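Local coordinates for uncharacterized protein ydaL (Escherichia coli, PDB 3QD7) that binds DNA and has DNA endonuclease activity, the chain here being the larger part of a stand-alone small MutS-related protein that includes its Smr domain, at residues E29-H33 with G34-K38; Q69-A73 with D74-N78. All coordinates share one frame; numbering follows the deposited sequence.

Interaction 1 of 2, residues E29-H33 with G34-K38; sequences EGLQH and GVLDK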
ATOM      1  N   GLU A  29       9.785   0.333  13.648  1.00 28.40           N
ATOM      2  CA  GLU A  29      10.454  -0.063  14.896  1.00 30.78           C
ATOM      3  C   GLU A  29       9.419  -0.226  15.994  1.00 28.12           C
ATOM      4  O   GLU A  29       8.420   0.488  16.026  1.00 22.61           O
ATOM      5  CB  GLU A  29      11.444   1.024  15.357  1.00 31.06           C
ATOM      6  CG  GLU A  29      12.527   1.417  14.348  1.00 41.05           C
ATOM      7  CD  GLU A  29      12.011   2.271  13.160  1.00 52.37           C
ATOM      8  OE1 GLU A  29      10.969   2.976  13.300  1.00 49.72           O
ATOM      9  OE2 GLU A  29      12.660   2.226  12.079  1.00 44.88           O
ATOM     10  N   GLY A  30       9.675  -1.164  16.892  1.00 23.17           N
ATOM     11  CA  GLY A  30       8.936  -1.273  18.143  1.00 21.93           C
ATOM     12  C   GLY A  30       7.603  -1.995  18.100  1.00 21.59           C
ATOM     13  O   GLY A  30       6.803  -1.838  19.017  1.00 20.18           O
ATOM     14  N   LEU A  31       7.370  -2.779  17.050  1.00 19.31           N
ATOM     15  CA  LEU A  31       6.170  -3.593  16.888  1.00 18.86           C
ATOM     16  C   LEU A  31       6.166  -4.827  17.766  1.00 20.10           C
ATOM     17  O   LEU A  31       7.209  -5.348  18.104  1.00 19.15           O
ATOM     18  CB  LEU A  31       6.089  -4.073  15.436  1.00 18.43           C
ATOM     19  CG  LEU A  31       5.864  -3.023  14.351  1.00 20.12           C
ATOM     20  CD1 LEU A  31       5.760  -3.765  12.999  1.00 23.55           C
ATOM     21  CD2 LEU A  31       4.610  -2.204  14.636  1.00 22.03           C
ATOM     22  N   GLN A  32       4.977  -5.340  18.062  1.00 23.12           N
ATOM     23  CA  GLN A  32       4.813  -6.587  18.805  1.00 21.71           C
ATOM     24  C   GLN A  32       5.278  -7.793  17.995  1.00 26.11           C
ATOM     25  O   GLN A  32       5.098  -7.834  16.763  1.00 25.88           O
ATOM     26  CB  GLN A  32       3.353  -6.782  19.208  1.00 24.54           C
ATOM     27  CG  GLN A  32       3.100  -8.064  20.056  1.00 28.89           C
ATOM     28  CD  GLN A  32       1.688  -8.148  20.628  1.00 37.50           C
ATOM     29  OE1 GLN A  32       0.852  -7.283  20.366  1.00 38.03           O
ATOM     30  NE2 GLN A  32       1.419  -9.205  21.410  1.00 39.15           N
ATOM     31  N   HIS A  33       5.848  -8.779  18.689  1.00 29.22           N
ATOM     32  CA  HIS A  33       6.325  -9.998  18.058  1.00 33.63           C
ATOM     33  C   HIS A  33       5.464 -10.614  16.932  1.00 41.25           C
ATOM     34  O   HIS A  33       6.002 -11.087  15.924  1.00 46.31           O
ATOM     35  CB  HIS A  33       6.675 -11.064  19.103  1.00 31.20           C
ATOM     36  CG  HIS A  33       7.168 -12.342  18.507  1.00 36.16           C
ATOM     37  ND1 HIS A  33       8.283 -12.404  17.702  1.00 41.99           N
ATOM     38  CD2 HIS A  33       6.681 -13.602  18.576  1.00 40.73           C
ATOM     39  CE1 HIS A  33       8.477 -13.654  17.318  1.00 43.34           C
ATOM     40  NE2 HIS A  33       7.513 -14.399  17.830  1.00 45.21           N
ATOM     41  N   GLY A  34       4.150 -10.631  17.083  1.00 37.02           N
ATOM     42  CA  GLY A  34       3.312 -11.291  16.052  1.00 41.88           C
ATOM     43  C   GLY A  34       2.915 -10.545  14.774  1.00 44.31           C
ATOM     44  O   GLY A  34       2.367 -11.157  13.844  1.00 38.25           O
ATOM     45  N   VAL A  35       3.198  -9.238  14.718  1.00 36.42           N
ATOM     46  CA  VAL A  35       2.636  -8.331  13.688  1.00 37.87           C
ATOM     47  C   VAL A  35       2.882  -8.775  12.231  1.00 40.46           C
ATOM     48  O   VAL A  35       2.002  -8.681  11.379  1.00 42.95           O
ATOM     49  CB  VAL A  35       3.066  -6.833  13.930  1.00 38.93           C
ATOM     50  CG1 VAL A  35       2.571  -5.911  12.795  1.00 39.44           C
ATOM     51  CG2 VAL A  35       2.542  -6.329  15.292  1.00 32.22           C
ATOM     52  N   LEU A  36       4.067  -9.312  11.980  1.00 43.95           N
ATOM     53  CA  LEU A  36       4.514  -9.623  10.641  1.00 39.30           C
ATOM     54  C   LEU A  36       3.870 -10.875  10.029  1.00 50.72           C
ATOM     55  O   LEU A  36       3.709 -10.972   8.801  1.00 46.51           O
ATOM     56  CB  LEU A  36       6.040  -9.662  10.630  1.00 49.15           C
ATOM     57  CG  LEU A  36       6.681  -8.279  10.904  1.00 54.01           C
ATOM     58  CD1 LEU A  36       6.147  -7.229   9.927  1.00 44.01           C
ATOM     59  CD2 LEU A  36       6.534  -7.770  12.367  1.00 58.46           C
ATOM     60  N   ASP A  37       3.501 -11.824  10.886  1.00 62.45           N
ATOM     61  CA  ASP A  37       2.711 -12.988  10.477  1.00 57.34           C
ATOM     62  C   ASP A  37       1.322 -12.574  10.031  1.00 59.07           C
ATOM     63  O   ASP A  37       0.684 -13.253   9.229  1.00 58.53           O
ATOM     64  CB  ASP A  37       2.610 -14.009  11.615  1.00 67.23           C
ATOM     65  CG  ASP A  37       3.377 -15.294  11.321  1.00 71.72           C
ATOM     66  OD1 ASP A  37       4.457 -15.231  10.687  1.00 73.55           O
ATOM     67  OD2 ASP A  37       2.887 -16.374  11.712  1.00 70.59           O
ATOM     68  N   LYS A  38       0.861 -11.449  10.569  1.00 50.02           N
ATOM     69  CA  LYS A  38      -0.364 -10.794  10.118  1.00 42.69           C
ATOM     70  C   LYS A  38      -0.319 -10.512   8.622  1.00 39.91           C
ATOM     71  O   LYS A  38      -1.348 -10.557   7.947  1.00 41.83           O
ATOM     72  CB  LYS A  38      -0.563  -9.490  10.911  1.00 46.65           C
ATOM     73  CG  LYS A  38      -1.977  -8.978  10.967  1.00 37.02           C
ATOM     74  CD  LYS A  38      -2.112  -7.871  11.998  1.00 34.27           C
ATOM     75  CE  LYS A  38      -1.647  -6.547  11.450  1.00 27.34           C
ATOM     76  NZ  LYS A  38      -2.282  -5.379  12.122  1.00 21.71           N
TER

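Interaction 2 of 2, residues Q69-A73 with D74-N78; sequences QQALA and DGLRN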
ATOM      1  N   GLN A  69      -8.277   5.361   5.138  1.00 25.36           N
ATOM      2  CA  GLN A  69      -9.252   5.930   6.089  1.00 25.14           C
ATOM      3  C   GLN A  69     -10.468   5.015   6.310  1.00 27.05           C
ATOM      4  O   GLN A  69     -10.885   4.814   7.447  1.00 28.21           O
ATOM      5  CB  GLN A  69      -9.749   7.311   5.638  1.00 22.71           C
ATOM      6  CG  GLN A  69      -8.661   8.414   5.514  1.00 23.29           C
ATOM      7  CD  GLN A  69      -7.934   8.747   6.828  1.00 27.98           C
ATOM      8  OE1 GLN A  69      -6.811   9.276   6.815  1.00 28.81           O
ATOM      9  NE2 GLN A  69      -8.566   8.464   7.948  1.00 26.98           N
ATOM     10  N   GLN A  70     -11.026   4.472   5.223  1.00 25.58           N
ATOM     11  CA  GLN A  70     -12.189   3.578   5.291  1.00 27.83           C
ATOM     12  C   GLN A  70     -11.831   2.304   6.039  1.00 26.99           C
ATOM     13  O   GLN A  70     -12.572   1.863   6.913  1.00 30.61           O
ATOM     14  CB  GLN A  70     -12.727   3.230   3.881  1.00 32.46           C
ATOM     15  CG  GLN A  70     -13.544   1.900   3.793  1.00 36.00           C
ATOM     16  CD  GLN A  70     -13.173   0.951   2.593  1.00 51.23           C
ATOM     17  OE1 GLN A  70     -12.868  -0.246   2.795  1.00 43.07           O
ATOM     18  NE2 GLN A  70     -13.242   1.482   1.353  1.00 44.17           N
ATOM     19  N   ALA A  71     -10.698   1.706   5.671  1.00 22.00           N
ATOM     20  CA  ALA A  71     -10.243   0.428   6.273  1.00 19.25           C
ATOM     21  C   ALA A  71     -10.043   0.595   7.789  1.00 18.67           C
ATOM     22  O   ALA A  71     -10.451  -0.239   8.573  1.00 20.12           O
ATOM     23  CB  ALA A  71      -8.960  -0.031   5.606  1.00 14.83           C
ATOM     24  N   LEU A  72      -9.454   1.712   8.197  1.00 20.34           N
ATOM     25  CA  LEU A  72      -9.220   1.978   9.617  1.00 23.26           C
ATOM     26  C   LEU A  72     -10.563   2.152  10.327  1.00 26.03           C
ATOM     27  O   LEU A  72     -10.826   1.523  11.365  1.00 28.09           O
ATOM     28  CB  LEU A  72      -8.336   3.213   9.789  1.00 20.06           C
ATOM     29  CG  LEU A  72      -6.899   3.006   9.312  1.00 20.22           C
ATOM     30  CD1 LEU A  72      -6.109   4.334   9.145  1.00 18.28           C
ATOM     31  CD2 LEU A  72      -6.116   1.983  10.218  1.00 24.92           C
ATOM     32  N   ALA A  73     -11.445   2.945   9.732  1.00 34.03           N
ATOM     33  CA  ALA A  73     -12.755   3.135  10.325  1.00 32.36           C
ATOM     34  C   ALA A  73     -13.493   1.804  10.496  1.00 34.28           C
ATOM     35  O   ALA A  73     -14.250   1.657  11.454  1.00 36.96           O
ATOM     36  CB  ALA A  73     -13.589   4.144   9.529  1.00 31.90           C
ATOM     37  N   ASP A  74     -13.259   0.832   9.603  1.00 25.77           N
ATOM     38  CA  ASP A  74     -13.984  -0.469   9.688  1.00 24.15           C
ATOM     39  C   ASP A  74     -13.272  -1.528  10.530  1.00 26.23           C
ATOM     40  O   ASP A  74     -13.722  -2.673  10.588  1.00 28.22           O
ATOM     41  CB  ASP A  74     -14.323  -1.040   8.291  1.00 27.82           C
ATOM     42  CG  ASP A  74     -15.293  -0.146   7.510  1.00 26.75           C
ATOM     43  OD1 ASP A  74     -16.137   0.518   8.163  1.00 35.27           O
ATOM     44  OD2 ASP A  74     -15.207  -0.092   6.256  1.00 28.99           O
ATOM     45  N   GLY A  75     -12.167  -1.148  11.167  1.00 26.85           N
ATOM     46  CA  GLY A  75     -11.354  -2.083  11.958  1.00 30.16           C
ATOM     47  C   GLY A  75     -10.592  -3.152  11.175  1.00 23.70           C
ATOM     48  O   GLY A  75     -10.339  -4.238  11.695  1.00 25.87           O
ATOM     49  N   LEU A  76     -10.210  -2.853   9.931  1.00 24.40           N
ATOM     50  CA  LEU A  76      -9.400  -3.806   9.137  1.00 25.58           C
ATOM     51  C   LEU A  76      -7.960  -3.810   9.624  1.00 25.85           C
ATOM     52  O   LEU A  76      -7.370  -2.757   9.821  1.00 20.66           O
ATOM     53  CB  LEU A  76      -9.445  -3.471   7.641  1.00 23.84           C
ATOM     54  CG  LEU A  76     -10.627  -3.976   6.798  1.00 32.14           C
ATOM     55  CD1 LEU A  76     -11.950  -3.534   7.341  1.00 33.27           C
ATOM     56  CD2 LEU A  76     -10.508  -3.528   5.362  1.00 19.96           C
ATOM     57  N   ARG A  77      -7.402  -4.996   9.805  1.00 18.34           N
ATOM     58  CA  ARG A  77      -6.064  -5.156  10.351  1.00 26.81           C
ATOM     59  C   ARG A  77      -5.033  -5.369   9.252  1.00 25.21           C
ATOM     60  O   ARG A  77      -3.845  -5.199   9.467  1.00 20.93           O
ATOM     61  CB  ARG A  77      -6.043  -6.291  11.364  1.00 27.06           C
ATOM     62  CG  ARG A  77      -6.896  -5.976  12.590  1.00 31.19           C
ATOM     63  CD  ARG A  77      -6.999  -7.171  13.497  1.00 28.42           C
ATOM     64  NE  ARG A  77      -5.748  -7.393  14.206  1.00 25.21           N
ATOM     65  CZ  ARG A  77      -5.391  -8.560  14.727  1.00 33.41           C
ATOM     66  NH1 ARG A  77      -4.247  -8.665  15.383  1.00 28.33           N
ATOM     67  NH2 ARG A  77      -6.182  -9.626  14.592  1.00 30.73           N
ATOM     68  N   ASN A  78      -5.508  -5.737   8.074  1.00 26.20           N
ATOM     69  CA  ASN A  78      -4.651  -5.838   6.903  1.00 24.30           C
ATOM     70  C   ASN A  78      -5.411  -5.620   5.624  1.00 25.43           C
ATOM     71  O   ASN A  78      -6.579  -5.957   5.517  1.00 25.74           O
ATOM     72  CB  ASN A  78      -3.869  -7.147   6.867  1.00 29.60           C
ATOM     73  CG  ASN A  78      -4.677  -8.312   7.359  1.00 35.82           C
ATOM     74  OD1 ASN A  78      -4.548  -8.725   8.518  1.00 34.59           O
ATOM     75  ND2 ASN A  78      -5.530  -8.851   6.487  1.00 37.52           N
TER

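Interaction 1 of 2, residues E29-H33 with G34-K38
A type I beta turn running from Gln32 to Val35 reverses the chain between strand 25-27 and helix 37-40, and the leucine just before the turn meets the last residue of the turn and the one after it. One backbone bond closes the turn: Val35 N donates to Gln32 O over 3.1 Å. The hydrogen is almost in line with its acceptor, at 174°, yet the nitrogen stands above the plane of the Gln32 carbonyl. His33 and Gly34 occupy the two middle positions. His33 CB points away from the following residues, yet it is the atom of that side chain nearest Gly34 N, at 3.3 Å.

The apolar part of the contact is gathered at one methyl group. Leu31 has CG beside its backbone N and anti to its carbonyl carbon (chi1 -66°); with the second torsion also anti, CD1 is carried to Val35 and Leu36. There CD1 lies 3.8 Å from Val35 CG1 and 4.1 Å from Leu36 CD2, so a single branch touches both residues, and the Leu31 side chain crosses each of them at about a right angle. All three also touch strand 110-115: Leu31 and Val35 rest on Gln111, and Leu36 on Ala112. The turn and its small apolar cluster are thereby laid against the sheet, although the contact as a whole remains at the surface.

Val35 uses its two methyls for different partners. With CG1 anti to the backbone N (chi1 176°) and turned to Leu31, CG2 falls on the side of the turn's first residue, 3.3 Å from Gln32 O and 4.0 Å from Gln32 CB.

Interaction 2 of 2, residues Q69-A73 with D74-N78
Leu76 folds back over the last turn of helix 57-73, with its side chain against Ala71. Its two methyls take different partners: CD2 lies 3.8 Å from Ala71 CB, whereas CD1 is turned to the Ala71 carbonyl oxygen. Leu76 CB is 3.5 Å from that same oxygen, Ala71 O. Ala71 is buried, and its methyl also touches Leu130 of strand 125-130, so it meets both the returning chain and the sheet.

Asp74 places its carboxylate alongside the helix end. CG stands beside its own backbone N (chi1 -64°), and OD2 comes to 3.6 Å from Gln70 CG. That Gln70 CG, anti to the backbone N, is brought to OD2 by the first torsion; the bend at chi2 beyond it places the amide, whose plane lies 34° from that of the carboxylate. No hydrogen bond joins the two side chains. OD2 also faces Gln70 O, an acceptor like itself, and this proximity of negative ends would probably be somewhat unfavourable.

Beneath these side chains the backbone finishes the helix. Asp74 N bonds to Gln70 O over 3.0 Å, with a weak second branch to Ala71 O. Leu76 N reaches back to Ala71 O over 3.0 Å, a fairly straight bond at 163°. Inside that span Gly75 N bonds to Leu72 O, also over 3.0 Å, but from well above the carbonyl plane. Gly75 has a positive phi, a backbone shape that favours glycine. The bonds from Leu76 N and Gly75 N, together with that positive phi, make a Schellman motif, here ending helix 57-73 of the Smr domain and turning the chain into strand 78-82.

Interaction 1 comes first along the chain, in the turn between strand 25-27 and helix 37-40; interaction 2 follows, where helix 57-73 gives way to strand 78-82. Their centres lie about 18 Å apart, and both are at the surface of the alpha/beta fold. They face different strands of one mixed sheet, 110-115 for interaction 1 and 125-130 for interaction 2, which are neighbours in it. Lys38 joins them directly: its NZ donates to Arg77 O at 3.1 Å and also to Leu130 O, while its CG packs against Asn78 OD1. Residues 34-38 are thus bonded to the connection between helix 57-73 and strand 78-82.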